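Local coordinates for protein CurJ (PDB 5TZ6) that is a polyketide synthase module of curacin biosynthesis whose dehydratase domain, here an inactive variant holding a hydroxy-enoic acid, carries out a vinylogous dehydration, at residues F41-V49 with K299-M307; S254-G265 with K276-Q284. The protein carries 1 engineered substitution. All coordinates share one frame; numbering follows the deposited sequence.

Contact 1. Residues F41-V49 with K299-M307; sequences FIVYEQVVV and KANPKILLM. Engineered in segment 41-49: Phe41 (natural residue His). With 7OD ((2E,5R)-5-hydroxy-2-methylhept-2-enoic acid), chain C.
Leu306, just past the short C-terminal helix 302-305, lies against the β-hairpin 41-49 at Val48; the hairpin strands are joined by a type I' turn from Val43 to Gln46, and the contact ties the two hotdog halves of the dehydratase together beside its ligand pocket. Leu306 CG, beside the backbone N (chi1 -61°), carries CD2 onto Val48 CG2 at 3.4 Å; the approach of its CD1 to Val43 is modelled too close to be trusted in detail. CG1 of Val43, turned anti to its own N, meets Pro302 CB at 3.5 Å, the two side chains crossing at about a right angle. At the turn, the Tyr44 ring lies over the start of the helix. Lys303 CB sits over one ring face, 3.8 Å from the centroid and offset toward the rim, a CH-pi contact. A serine in place of Tyr44 would probably leave Lys303 CB without its aromatic cover and open a gap over the helix start. On the pocket side, the engineered Phe41 (natural residue His) turns the edge of its ring to the bound acid, with CZ 3.7 Å from ligand CAD, and Leu305 CD2 approaches ligand OAI; Asp219 hydrogen-bonds the ligand. Asn301 N-caps the helix: its OD1 accepts from Lys303 N at 2.9 Å, the donor tilted 24° from the carbonyl plane.

Contact 2. Residues S254-G265 with K276-Q284; sequences SDNDLLWCYTCG and KADIQLFDQ
Trp260 and Phe282 pair through two nearly straight backbone bonds, Trp260 N to Phe282 O at 3.0 Å and Phe282 N to Trp260 O at 2.9 Å. The same reciprocal pattern joins Tyr262 to Gln280 and Cys264 to Asp278, so the backbone N-H and C=O of both residues in each of these pairs are satisfied within the ladder. Cys261, Thr263 and Gly265 make backbone hydrogen bonds instead with Cys197, Val195 and Gly193. On the face carrying the aromatic residues, Phe282 CG stands between its backbone N and carbonyl carbon (chi1 55°), bringing the ring across to Trp260, whose CB lies over its face, 3.8 Å from the centroid. Trp260 NE1 donates to Gln284 OE1 at 2.8 Å, from above the amide plane, with ring and amide 85° apart. Tyr262 OH is satisfied by Glu194, and Gln280 NE2 by Gln291 of the next strand; Asp278 OD1 accepts from Gly294 N. The other face is mostly apolar: Leu281 CD1 touches Leu259 CB at 3.8 Å, and Ile279 CG2 meets Cys261 SG at 3.6 Å. There Thr263 OG1 bonds to Ser224, and helix 215-223 packs on Leu259, Cys261 and Leu281. Ahead of the strand, Ser254 OG closes an ST turn by accepting from Asn256 N, and itself donates to Asp283 OD1 at 3.2 Å, meeting it from above the carboxylate plane. This is an antiparallel β-hairpin within a hotdog fold, its apolar face laid against the helix of that half.

Overall arrangement
The contacts lie on opposite sides of the chain's centre, their centres about 26 Å and their nearest atoms about 9 Å apart. Contact 2 falls within the loop that contact 1 closes, and strand 288-300, leading into the helix of contact 1, neighbours strand 274-282. Contact 2 is local and built on backbone bonds, with about half of its touching residues buried and Lys276 exposed. Contact 1 joins distant parts of the sequence mainly through side chains, mostly apolar, with no clear hydrogen bond across it; buried Val43, Val48, Pro302 and Leu306 sit beside exposed Gln46 and Lys303. It borders the ligand directly, whereas the side chain of Ile279 in contact 2 is about 10 Å from it.

Contact 1. Residues F41-V49 with K299-M307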
loop_
_atom_site.group_PDB
_atom_site.type_symbol
_atom_site.label_atom_id
_atom_site.label_comp_id
_atom_site.label_asym_id
_atom_site.label_seq_id
_atom_site.Cartn_x
_atom_site.Cartn_y
_atom_site.Cartn_z
ATOM N N PHE A 41 -9.017 -26.716 2.005
ATOM C CA PHE A 41 -7.880 -27.328 1.330
ATOM C C PHE A 41 -6.881 -27.700 2.421
ATOM O O PHE A 41 -6.050 -26.877 2.813
ATOM C CB PHE A 41 -7.262 -26.392 0.270
ATOM C CG PHE A 41 -6.402 -27.113 -0.729
ATOM C CD1 PHE A 41 -5.084 -27.432 -0.436
ATOM C CD2 PHE A 41 -6.927 -27.519 -1.943
ATOM C CE1 PHE A 41 -4.296 -28.121 -1.353
ATOM C CE2 PHE A 41 -6.150 -28.209 -2.865
ATOM C CZ PHE A 41 -4.835 -28.514 -2.568
ATOM N N ILE A 42 -6.982 -28.930 2.923
ATOM C CA ILE A 42 -6.219 -29.392 4.083
ATOM C C ILE A 42 -5.206 -30.424 3.606
ATOM O O ILE A 42 -5.586 -31.471 3.074
ATOM C CB ILE A 42 -7.141 -29.996 5.159
ATOM C CG1 ILE A 42 -8.281 -29.031 5.499
ATOM C CG2 ILE A 42 -6.360 -30.404 6.407
ATOM C CD1 ILE A 42 -7.844 -27.579 5.588
ATOM N N VAL A 43 -3.922 -30.147 3.801
ATOM C CA VAL A 43 -2.853 -31.068 3.417
ATOM C C VAL A 43 -2.124 -31.493 4.685
ATOM O O VAL A 43 -1.554 -30.650 5.390
ATOM C CB VAL A 43 -1.882 -30.436 2.409
ATOM C CG1 VAL A 43 -0.857 -31.458 1.954
ATOM C CG2 VAL A 43 -2.648 -29.877 1.219
ATOM N N TYR A 44 -2.122 -32.797 4.962
ATOM C CA TYR A 44 -1.515 -33.323 6.181
ATOM C C TYR A 44 -1.903 -32.489 7.396
ATOM O O TYR A 44 -1.062 -32.191 8.251
ATOM C CB TYR A 44 0.014 -33.409 6.052
ATOM C CG TYR A 44 0.500 -34.646 5.324
ATOM C CD1 TYR A 44 0.647 -34.666 3.948
ATOM C CD2 TYR A 44 0.804 -35.812 6.029
ATOM C CE1 TYR A 44 1.083 -35.805 3.290
ATOM C CE2 TYR A 44 1.242 -36.953 5.380
ATOM C CZ TYR A 44 1.378 -36.943 4.010
ATOM O OH TYR A 44 1.810 -38.073 3.354
ATOM N N GLU A 45 -3.179 -32.111 7.473
ATOM C CA GLU A 45 -3.801 -31.386 8.584
ATOM C C GLU A 45 -3.448 -29.903 8.626
ATOM O O GLU A 45 -3.751 -29.234 9.630
ATOM C CB GLU A 45 -3.474 -32.028 9.936
ATOM C CG GLU A 45 -3.915 -33.484 10.035
ATOM C CD GLU A 45 -3.723 -34.063 11.426
ATOM O OE1 GLU A 45 -4.540 -34.916 11.836
ATOM O OE2 GLU A 45 -2.762 -33.656 12.112
ATOM N N GLN A 46 -2.859 -29.350 7.576
ATOM C CA GLN A 46 -2.486 -27.944 7.549
ATOM C C GLN A 46 -3.306 -27.214 6.498
ATOM O O GLN A 46 -3.617 -27.771 5.442
ATOM C CB GLN A 46 -1.000 -27.754 7.235
ATOM C CG GLN A 46 -0.037 -28.460 8.171
ATOM C CD GLN A 46 1.410 -28.188 7.794
ATOM O OE1 GLN A 46 2.174 -29.108 7.505
ATOM N NE2 GLN A 46 1.790 -26.914 7.789
ATOM N N VAL A 47 -3.663 -25.968 6.799
ATOM C CA VAL A 47 -4.282 -25.123 5.788
ATOM C C VAL A 47 -3.210 -24.721 4.789
ATOM O O VAL A 47 -2.198 -24.113 5.155
ATOM C CB VAL A 47 -4.931 -23.892 6.425
ATOM C CG1 VAL A 47 -5.401 -22.933 5.348
ATOM C CG2 VAL A 47 -6.086 -24.314 7.315
ATOM N N VAL A 48 -3.439 -25.037 3.518
ATOM C CA VAL A 48 -2.481 -24.767 2.457
ATOM C C VAL A 48 -3.191 -24.022 1.341
ATOM O O VAL A 48 -4.329 -24.349 0.982
ATOM C CB VAL A 48 -1.837 -26.062 1.922
ATOM C CG1 VAL A 48 -1.061 -25.778 0.640
ATOM C CG2 VAL A 48 -0.916 -26.666 2.968
ATOM N N VAL A 49 -2.519 -23.010 0.792
ATOM C CA VAL A 49 -3.010 -22.259 -0.349
ATOM C C VAL A 49 -2.429 -22.894 -1.607
ATOM O O VAL A 49 -1.201 -22.815 -1.805
ATOM C CB VAL A 49 -2.629 -20.778 -0.260
ATOM C CG1 VAL A 49 -3.111 -20.044 -1.497
ATOM C CG2 VAL A 49 -3.199 -20.160 1.003
ATOM N N LYS A 299 5.000 -35.867 -9.813
ATOM C CA LYS A 299 4.776 -36.744 -8.673
ATOM C C LYS A 299 5.488 -36.187 -7.451
ATOM O O LYS A 299 6.642 -35.758 -7.532
ATOM C CB LYS A 299 5.296 -38.147 -8.984
ATOM C CG LYS A 299 4.384 -38.987 -9.855
ATOM C CD LYS A 299 3.702 -40.077 -9.049
ATOM C CE LYS A 299 3.151 -41.172 -9.952
ATOM N NZ LYS A 299 2.490 -42.255 -9.170
ATOM N N ALA A 300 4.796 -36.180 -6.316
ATOM C CA ALA A 300 5.407 -35.673 -5.100
ATOM C C ALA A 300 4.584 -36.101 -3.896
ATOM O O ALA A 300 3.389 -36.387 -4.002
ATOM C CB ALA A 300 5.546 -34.149 -5.138
ATOM N N ASN A 301 5.251 -36.149 -2.753
ATOM C CA ASN A 301 4.577 -36.357 -1.485
ATOM C C ASN A 301 4.193 -34.998 -0.922
ATOM O O ASN A 301 5.086 -34.200 -0.608
ATOM C CB ASN A 301 5.481 -37.092 -0.514
ATOM C CG ASN A 301 4.775 -37.471 0.776
ATOM O OD1 ASN A 301 3.950 -36.715 1.296
ATOM N ND2 ASN A 301 5.107 -38.645 1.306
ATOM N N PRO A 302 2.904 -34.685 -0.782
ATOM C CA PRO A 302 2.534 -33.333 -0.332
ATOM C C PRO A 302 3.158 -32.956 0.993
ATOM O O PRO A 302 3.380 -31.756 1.250
ATOM C CB PRO A 302 1.002 -33.404 -0.240
ATOM C CG PRO A 302 0.626 -34.482 -1.218
ATOM C CD PRO A 302 1.722 -35.511 -1.084
ATOM N N LYS A 303 3.501 -33.945 1.823
ATOM C CA LYS A 303 4.206 -33.648 3.063
ATOM C C LYS A 303 5.484 -32.871 2.790
ATOM O O LYS A 303 5.788 -31.895 3.489
ATOM C CB LYS A 303 4.543 -34.935 3.814
ATOM C CG LYS A 303 5.259 -34.652 5.126
ATOM C CD LYS A 303 6.009 -35.857 5.686
ATOM C CE LYS A 303 5.093 -37.002 6.058
ATOM N NZ LYS A 303 5.868 -38.117 6.688
ATOM N N ILE A 304 6.245 -33.280 1.769
ATOM C CA ILE A 304 7.540 -32.651 1.537
ATOM C C ILE A 304 7.360 -31.261 0.950
ATOM O O ILE A 304 8.168 -30.362 1.212
ATOM C CB ILE A 304 8.424 -33.539 0.640
ATOM C CG1 ILE A 304 8.272 -35.014 1.022
ATOM C CG2 ILE A 304 9.885 -33.112 0.747
ATOM C CD1 ILE A 304 8.744 -35.338 2.424
ATOM N N LEU A 305 6.298 -31.049 0.168
ATOM C CA LEU A 305 5.998 -29.698 -0.285
ATOM C C LEU A 305 5.688 -28.787 0.890
ATOM O O LEU A 305 6.023 -27.599 0.856
ATOM C CB LEU A 305 4.838 -29.700 -1.279
ATOM C CG LEU A 305 5.219 -29.841 -2.758
ATOM C CD1 LEU A 305 6.140 -31.034 -2.990
ATOM C CD2 LEU A 305 3.967 -29.944 -3.626
ATOM N N LEU A 306 5.049 -29.315 1.937
ATOM C CA LEU A 306 4.598 -28.438 3.010
ATOM C C LEU A 306 5.718 -27.986 3.942
ATOM O O LEU A 306 5.437 -27.239 4.885
ATOM C CB LEU A 306 3.500 -29.122 3.822
ATOM C CG LEU A 306 2.281 -29.451 2.970
ATOM C CD1 LEU A 306 1.092 -29.795 3.851
ATOM C CD2 LEU A 306 1.974 -28.278 2.043
ATOM N N MET A 307 6.953 -28.436 3.713
ATOM C CA MET A 307 8.163 -27.941 4.388
ATOM C C MET A 307 9.171 -29.071 4.577
ATOM O O MET A 307 9.710 -29.608 3.607
ATOM C CB MET A 307 7.851 -27.290 5.742
ATOM C CG MET A 307 7.744 -25.762 5.683
ATOM S SD MET A 307 7.846 -24.937 7.288
ATOM C CE MET A 307 7.614 -23.225 6.808
HETATM O OAB 7OD C . -0.370 -30.215 -2.320
HETATM C CAA 7OD C . -0.148 -29.064 -2.749
HETATM O OAI 7OD C . 0.711 -28.346 -2.188
HETATM C CAC 7OD C . -0.924 -28.536 -3.961
HETATM C CAK 7OD C . -0.646 -27.117 -4.482
HETATM C CAD 7OD C . -1.978 -29.416 -4.653
HETATM C CAE 7OD C . -2.729 -28.842 -5.865
HETATM C CAF 7OD C . -3.665 -29.820 -6.617
HETATM O OAH 7OD C . -5.022 -29.511 -6.287
HETATM C CAG 7OD C . -3.411 -31.300 -6.304
HETATM C CAJ 7OD C . -4.114 -32.140 -7.373
#

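Contact 2. Residues S254-G265 with K276-Q284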
loop_
_atom_site.group_PDB
_atom_site.type_symbol
_atom_site.label_atom_id
_atom_site.label_comp_id
_atom_site.label_asym_id
_atom_site.label_seq_id
_atom_site.Cartn_x
_atom_site.Cartn_y
_atom_site.Cartn_z
ATOM N N SER A 254 -17.702 -16.135 -15.999
ATOM C CA SER A 254 -18.992 -16.736 -16.322
ATOM C C SER A 254 -19.981 -16.601 -15.169
ATOM O O SER A 254 -19.701 -17.044 -14.051
ATOM C CB SER A 254 -18.817 -18.210 -16.682
ATOM O OG SER A 254 -20.050 -18.786 -17.070
ATOM N N ASP A 255 -21.135 -15.988 -15.447
ATOM C CA ASP A 255 -22.264 -16.037 -14.524
ATOM C C ASP A 255 -22.804 -17.451 -14.338
ATOM O O ASP A 255 -23.633 -17.671 -13.448
ATOM C CB ASP A 255 -23.387 -15.123 -15.034
ATOM C CG ASP A 255 -24.635 -15.168 -14.159
ATOM O OD1 ASP A 255 -24.499 -15.270 -12.922
ATOM O OD2 ASP A 255 -25.756 -15.111 -14.713
ATOM N N ASN A 256 -22.340 -18.412 -15.134
ATOM C CA ASN A 256 -22.942 -19.738 -15.143
ATOM C C ASN A 256 -22.576 -20.527 -13.893
ATOM O O ASN A 256 -21.420 -20.542 -13.457
ATOM C CB ASN A 256 -22.514 -20.513 -16.389
ATOM C CG ASN A 256 -23.245 -20.062 -17.639
ATOM O OD1 ASN A 256 -23.956 -19.056 -17.627
ATOM N ND2 ASN A 256 -23.081 -20.810 -18.724
ATOM N N ASP A 257 -23.582 -21.185 -13.318
ATOM C CA ASP A 257 -23.369 -22.156 -12.256
ATOM C C ASP A 257 -22.887 -23.503 -12.776
ATOM O O ASP A 257 -22.445 -24.333 -11.973
ATOM C CB ASP A 257 -24.662 -22.356 -11.463
ATOM C CG ASP A 257 -25.043 -21.137 -10.646
ATOM O OD1 ASP A 257 -24.885 -20.007 -11.156
ATOM O OD2 ASP A 257 -25.506 -21.308 -9.499
ATOM N N LEU A 258 -22.970 -23.746 -14.084
ATOM C CA LEU A 258 -22.481 -24.969 -14.704
ATOM C C LEU A 258 -21.414 -24.638 -15.737
ATOM O O LEU A 258 -21.642 -23.804 -16.619
ATOM C CB LEU A 258 -23.633 -25.744 -15.350
ATOM C CG LEU A 258 -23.365 -27.195 -15.750
ATOM C CD1 LEU A 258 -24.681 -27.914 -16.035
ATOM C CD2 LEU A 258 -22.433 -27.275 -16.952
ATOM N N LEU A 259 -20.252 -25.281 -15.624
ATOM C CA LEU A 259 -19.187 -25.122 -16.604
ATOM C C LEU A 259 -18.699 -26.492 -17.052
ATOM O O LEU A 259 -18.941 -27.505 -16.390
ATOM C CB LEU A 259 -18.002 -24.328 -16.035
ATOM C CG LEU A 259 -18.296 -22.968 -15.410
ATOM C CD1 LEU A 259 -16.995 -22.335 -14.954
ATOM C CD2 LEU A 259 -19.044 -22.059 -16.383
ATOM N N TRP A 260 -17.998 -26.515 -18.184
ATOM C CA TRP A 260 -17.408 -27.740 -18.702
ATOM C C TRP A 260 -15.895 -27.588 -18.738
ATOM O O TRP A 260 -15.383 -26.521 -19.082
ATOM C CB TRP A 260 -17.928 -28.068 -20.102
ATOM C CG TRP A 260 -19.391 -28.408 -20.156
ATOM C CD1 TRP A 260 -20.412 -27.571 -20.504
ATOM C CD2 TRP A 260 -19.994 -29.675 -19.865
ATOM N NE1 TRP A 260 -21.611 -28.238 -20.443
ATOM C CE2 TRP A 260 -21.383 -29.531 -20.056
ATOM C CE3 TRP A 260 -19.496 -30.919 -19.463
ATOM C CZ2 TRP A 260 -22.276 -30.579 -19.858
ATOM C CZ3 TRP A 260 -20.381 -31.958 -19.270
ATOM C CH2 TRP A 260 -21.758 -31.783 -19.465
ATOM N N CYS A 261 -15.183 -28.658 -18.395
ATOM C CA CYS A 261 -13.727 -28.655 -18.364
ATOM C C CYS A 261 -13.204 -29.841 -19.163
ATOM O O CYS A 261 -13.391 -30.993 -18.760
ATOM C CB CYS A 261 -13.205 -28.705 -16.930
ATOM S SG CYS A 261 -11.415 -28.774 -16.862
ATOM N N TYR A 262 -12.524 -29.563 -20.269
ATOM C CA TYR A 262 -11.956 -30.587 -21.133
ATOM C C TYR A 262 -10.447 -30.610 -20.952
ATOM O O TYR A 262 -9.796 -29.569 -21.015
ATOM C CB TYR A 262 -12.315 -30.322 -22.593
ATOM C CG TYR A 262 -11.674 -31.269 -23.584
ATOM C CD1 TYR A 262 -11.893 -32.638 -23.509
ATOM C CD2 TYR A 262 -10.876 -30.786 -24.619
ATOM C CE1 TYR A 262 -11.315 -33.504 -24.419
ATOM C CE2 TYR A 262 -10.298 -31.644 -25.538
ATOM C CZ TYR A 262 -10.519 -33.002 -25.432
ATOM O OH TYR A 262 -9.945 -33.863 -26.341
ATOM N N THR A 263 -9.898 -31.792 -20.707
ATOM C CA THR A 263 -8.479 -31.953 -20.432
ATOM C C THR A 263 -7.941 -33.088 -21.283
ATOM O O THR A 263 -8.632 -34.087 -21.502
ATOM C CB THR A 263 -8.210 -32.268 -18.948
ATOM O OG1 THR A 263 -8.668 -31.189 -18.122
ATOM C CG2 THR A 263 -6.724 -32.492 -18.711
ATOM N N CYS A 264 -6.716 -32.931 -21.774
ATOM C CA CYS A 264 -6.036 -34.037 -22.436
ATOM C C CYS A 264 -4.559 -33.977 -22.095
ATOM O O CYS A 264 -4.010 -32.904 -21.850
ATOM C CB CYS A 264 -6.245 -34.025 -23.957
ATOM S SG CYS A 264 -6.314 -32.391 -24.689
ATOM N N GLY A 265 -3.925 -35.135 -22.056
ATOM C CA GLY A 265 -2.538 -35.194 -21.650
ATOM C C GLY A 265 -2.132 -36.603 -21.284
ATOM O O GLY A 265 -2.932 -37.541 -21.315
ATOM N N LYS A 276 1.815 -34.104 -18.338
ATOM C CA LYS A 276 1.647 -32.905 -19.150
ATOM C C LYS A 276 0.274 -32.908 -19.813
ATOM O O LYS A 276 -0.178 -33.937 -20.332
ATOM C CB LYS A 276 2.746 -32.795 -20.209
ATOM C CG LYS A 276 4.157 -32.802 -19.640
ATOM C CD LYS A 276 5.205 -32.999 -20.728
ATOM C CE LYS A 276 6.609 -32.788 -20.177
ATOM N NZ LYS A 276 7.647 -32.837 -21.245
ATOM N N ALA A 277 -0.382 -31.749 -19.794
ATOM C CA ALA A 277 -1.777 -31.658 -20.193
ATOM C C ALA A 277 -2.108 -30.265 -20.718
ATOM O O ALA A 277 -1.463 -29.275 -20.359
ATOM C CB ALA A 277 -2.693 -31.986 -19.014
ATOM N N ASP A 278 -3.122 -30.210 -21.577
ATOM C CA ASP A 278 -3.803 -28.983 -21.954
ATOM C C ASP A 278 -5.224 -29.035 -21.406
ATOM O O ASP A 278 -5.866 -30.097 -21.403
ATOM C CB ASP A 278 -3.833 -28.802 -23.475
ATOM C CG ASP A 278 -2.456 -28.505 -24.064
ATOM O OD1 ASP A 278 -1.651 -27.818 -23.401
ATOM O OD2 ASP A 278 -2.180 -28.961 -25.194
ATOM N N ILE A 279 -5.715 -27.882 -20.955
ATOM C CA ILE A 279 -7.016 -27.780 -20.310
ATOM C C ILE A 279 -7.795 -26.628 -20.927
ATOM O O ILE A 279 -7.228 -25.591 -21.287
ATOM C CB ILE A 279 -6.864 -27.585 -18.786
ATOM C CG1 ILE A 279 -5.913 -28.645 -18.212
ATOM C CG2 ILE A 279 -8.223 -27.611 -18.109
ATOM C CD1 ILE A 279 -5.466 -28.379 -16.794
ATOM N N GLN A 280 -9.115 -26.812 -21.016
ATOM C CA GLN A 280 -10.036 -25.839 -21.596
ATOM C C GLN A 280 -11.279 -25.786 -20.717
ATOM O O GLN A 280 -12.001 -26.777 -20.592
ATOM C CB GLN A 280 -10.401 -26.209 -23.034
ATOM C CG GLN A 280 -9.274 -25.976 -24.031
ATOM C CD GLN A 280 -9.711 -26.236 -25.451
ATOM O OE1 GLN A 280 -10.457 -27.177 -25.719
ATOM N NE2 GLN A 280 -9.272 -25.386 -26.369
ATOM N N LEU A 281 -11.498 -24.656 -20.064
ATOM C CA LEU A 281 -12.719 -24.411 -19.319
ATOM C C LEU A 281 -13.638 -23.567 -20.190
ATOM O O LEU A 281 -13.220 -22.514 -20.679
ATOM C CB LEU A 281 -12.401 -23.696 -18.008
ATOM C CG LEU A 281 -13.537 -23.364 -17.047
ATOM C CD1 LEU A 281 -14.228 -24.627 -16.542
ATOM C CD2 LEU A 281 -12.985 -22.532 -15.899
ATOM N N PHE A 282 -14.873 -24.024 -20.405
ATOM C CA PHE A 282 -15.781 -23.284 -21.276
ATOM C C PHE A 282 -17.217 -23.336 -20.763
ATOM O O PHE A 282 -17.571 -24.099 -19.853
ATOM C CB PHE A 282 -15.704 -23.760 -22.737
ATOM C CG PHE A 282 -15.939 -25.219 -22.918
ATOM C CD1 PHE A 282 -14.910 -26.126 -22.735
ATOM C CD2 PHE A 282 -17.192 -25.688 -23.287
ATOM C CE1 PHE A 282 -15.126 -27.479 -22.897
ATOM C CE2 PHE A 282 -17.417 -27.037 -23.455
ATOM C CZ PHE A 282 -16.383 -27.936 -23.258
ATOM N N ASP A 283 -18.029 -22.487 -21.397
ATOM C CA ASP A 283 -19.410 -22.166 -21.064
ATOM C C ASP A 283 -20.378 -23.277 -21.445
ATOM O O ASP A 283 -20.082 -24.157 -22.259
ATOM C CB ASP A 283 -19.842 -20.891 -21.794
ATOM C CG ASP A 283 -20.525 -19.901 -20.886
ATOM O OD1 ASP A 283 -20.840 -20.277 -19.737
ATOM O OD2 ASP A 283 -20.755 -18.752 -21.325
ATOM N N GLN A 284 -21.582 -23.181 -20.872
ATOM C CA GLN A 284 -22.672 -24.059 -21.270
ATOM C C GLN A 284 -22.976 -23.907 -22.754
ATOM O O GLN A 284 -23.369 -24.875 -23.416
ATOM C CB GLN A 284 -23.920 -23.722 -20.452
ATOM C CG GLN A 284 -24.987 -24.794 -20.431
ATOM C CD GLN A 284 -24.599 -25.948 -19.519
ATOM O OE1 GLN A 284 -24.120 -26.988 -19.969
ATOM N NE2 GLN A 284 -24.787 -25.750 -18.216
#